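Protein YCGM (Escherichia coli, PDB 1NR9) is a magnesium-binding member of the fumarylacetoacetate hydrolase family and a putative isomerase whose precise function is not established. Local coordinates at residues 3-7 and 53-57. Sequence-based numbering, arbitrary orientation.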
loop_
_atom_site.group_PDB
_atom_site.type_symbol
_atom_site.label_atom_id
_atom_site.label_comp_id
_atom_site.label_asym_id
_atom_site.label_seq_id
_atom_site.Cartn_x
_atom_site.Cartn_y
_atom_site.Cartn_z
HETATM N N MSE A 3 -13.982 6.362 8.315
HETATM C CA MSE A 3 -15.269 5.716 8.523
HETATM C C MSE A 3 -15.118 4.300 9.058
HETATM O O MSE A 3 -15.747 3.930 10.050
HETATM C CB MSE A 3 -16.054 5.677 7.209
HETATM C CG MSE A 3 -17.164 6.702 7.120
HETATM SE SE MSE A 3 -18.490 6.394 8.477
HETATM C CE MSE A 3 -19.490 5.004 7.591
ATOM N N TYR A 4 -14.268 3.517 8.402
ATOM C CA TYR A 4 -14.066 2.123 8.774
ATOM C C TYR A 4 -13.247 1.852 10.018
ATOM O O TYR A 4 -12.283 2.543 10.310
ATOM C CB TYR A 4 -13.425 1.345 7.624
ATOM C CG TYR A 4 -13.143 -0.089 8.010
ATOM C CD1 TYR A 4 -14.176 -1.032 8.064
ATOM C CD2 TYR A 4 -11.868 -0.487 8.433
ATOM C CE1 TYR A 4 -13.950 -2.333 8.535
ATOM C CE2 TYR A 4 -11.635 -1.790 8.912
ATOM C CZ TYR A 4 -12.681 -2.702 8.958
ATOM O OH TYR A 4 -12.463 -3.978 9.419
ATOM N N GLN A 5 -13.639 0.808 10.734
ATOM C CA GLN A 5 -12.938 0.365 11.930
ATOM C C GLN A 5 -13.250 -1.108 12.140
ATOM O O GLN A 5 -14.319 -1.568 11.753
ATOM C CB GLN A 5 -13.366 1.188 13.130
ATOM C CG GLN A 5 -12.775 2.565 13.083
ATOM C CD GLN A 5 -13.012 3.332 14.344
ATOM O OE1 GLN A 5 -14.137 3.752 14.622
ATOM N NE2 GLN A 5 -11.955 3.511 15.138
ATOM N N HIS A 6 -12.330 -1.862 12.728
ATOM C CA HIS A 6 -12.582 -3.282 12.915
ATOM C C HIS A 6 -13.699 -3.537 13.921
ATOM O O HIS A 6 -13.815 -2.850 14.942
ATOM C CB HIS A 6 -11.324 -4.020 13.396
ATOM C CG HIS A 6 -10.159 -3.940 12.460
ATOM N ND1 HIS A 6 -10.281 -4.094 11.096
ATOM C CD2 HIS A 6 -8.836 -3.777 12.703
ATOM C CE1 HIS A 6 -9.083 -4.030 10.541
ATOM N NE2 HIS A 6 -8.190 -3.839 11.494
ATOM N N HIS A 7 -14.520 -4.537 13.630
ATOM C CA HIS A 7 -15.601 -4.905 14.528
ATOM C C HIS A 7 -15.950 -6.375 14.333
ATOM O O HIS A 7 -15.628 -6.963 13.303
ATOM C CB HIS A 7 -16.841 -4.030 14.281
ATOM C CG HIS A 7 -17.282 -3.988 12.851
ATOM N ND1 HIS A 7 -16.783 -3.081 11.943
ATOM C CD2 HIS A 7 -18.160 -4.758 12.165
ATOM C CE1 HIS A 7 -17.330 -3.294 10.760
ATOM N NE2 HIS A 7 -18.170 -4.307 10.868
ATOM N N LEU A 53 -10.237 0.568 2.811
ATOM C CA LEU A 53 -11.086 -0.188 3.721
ATOM C C LEU A 53 -12.421 0.510 3.940
ATOM O O LEU A 53 -12.468 1.740 4.032
ATOM C CB LEU A 53 -10.379 -0.329 5.072
ATOM C CG LEU A 53 -9.268 -1.373 5.198
ATOM C CD1 LEU A 53 -8.486 -1.200 6.495
ATOM C CD2 LEU A 53 -9.918 -2.745 5.131
ATOM N N CYS A 54 -13.506 -0.263 4.026
ATOM C CA CYS A 54 -14.820 0.320 4.284
ATOM C C CYS A 54 -15.853 -0.703 4.721
ATOM O O CYS A 54 -15.730 -1.891 4.443
ATOM C CB CYS A 54 -15.334 1.084 3.067
ATOM S SG CYS A 54 -15.673 0.065 1.658
ATOM N N ASP A 55 -16.871 -0.225 5.428
ATOM C CA ASP A 55 -17.942 -1.073 5.926
ATOM C C ASP A 55 -18.740 -1.746 4.793
ATOM O O ASP A 55 -19.359 -1.067 3.966
ATOM C CB ASP A 55 -18.883 -0.236 6.781
ATOM C CG ASP A 55 -19.658 -1.069 7.759
ATOM O OD1 ASP A 55 -19.956 -2.241 7.432
ATOM O OD2 ASP A 55 -19.979 -0.554 8.856
ATOM N N LEU A 56 -18.734 -3.081 4.763
ATOM C CA LEU A 56 -19.453 -3.831 3.730
ATOM C C LEU A 56 -20.964 -3.776 3.908
ATOM O O LEU A 56 -21.718 -4.102 2.989
ATOM C CB LEU A 56 -19.004 -5.298 3.730
ATOM C CG LEU A 56 -19.624 -6.234 2.679
ATOM C CD1 LEU A 56 -19.445 -5.663 1.276
ATOM C CD2 LEU A 56 -18.966 -7.608 2.773
ATOM N N ARG A 57 -21.401 -3.354 5.093
ATOM C CA ARG A 57 -22.821 -3.286 5.401
ATOM C C ARG A 57 -23.501 -2.040 4.867
ATOM O O ARG A 57 -24.723 -2.008 4.736
ATOM C CB ARG A 57 -23.035 -3.380 6.913
ATOM C CG ARG A 57 -22.685 -4.732 7.519
ATOM C CD ARG A 57 -21.843 -4.532 8.762
ATOM N NE ARG A 57 -22.540 -3.704 9.739
ATOM C CZ ARG A 57 -21.947 -2.890 10.606
ATOM N NH1 ARG A 57 -20.626 -2.769 10.638
ATOM N NH2 ARG A 57 -22.684 -2.185 11.447
HETATM O O HOH W 1 -18.512 -4.412 8.225
#
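Tyr4 makes the apolar part of this contact. Its side chain points toward 53-57, and its ring packs against the strand from Leu53 to Asp55. Tyr4 CD2 is 3.7 Å from Leu53 CB, and Tyr4 CD1 is 3.8 Å from Cys54 C. The phenol end turns back to its own segment: Tyr4 OH and His6 ND1 share a hydrogen bond of 2.8 Å. Gln5 points away, but its carbonyl matters. His7 ND1 donates to Gln5 O at 2.9 Å, which leaves His7 NE2 facing the second segment. There a water bridges the two segments, 2.7 Å from His7 NE2 and 2.7 Å from Asp55 OD1, to which it donates. Asp55 OD1 also accepts from Arg57 N at 3.0 Å, forming an Asx turn where the chain leaves the strand. The Arg57 side chain comes back toward Asp55, with Arg57 NH1 2.9 Å from Asp55 OD2 in a salt bridge of charges alone. The same Arg57 NH1 lies 2.9 Å from His7 NE2. Ring packing and the bridging water both link the segments. The contact places the N-terminal loop beside strand 53-55 of the mixed sheet. Strand 130-137 runs parallel to 53-55 and contacts both segments: Leu132 makes backbone hydrogen bonds with Cys54 and Leu56, and Phe135 with His7, while Tyr4 packs on both Leu132 and Phe135.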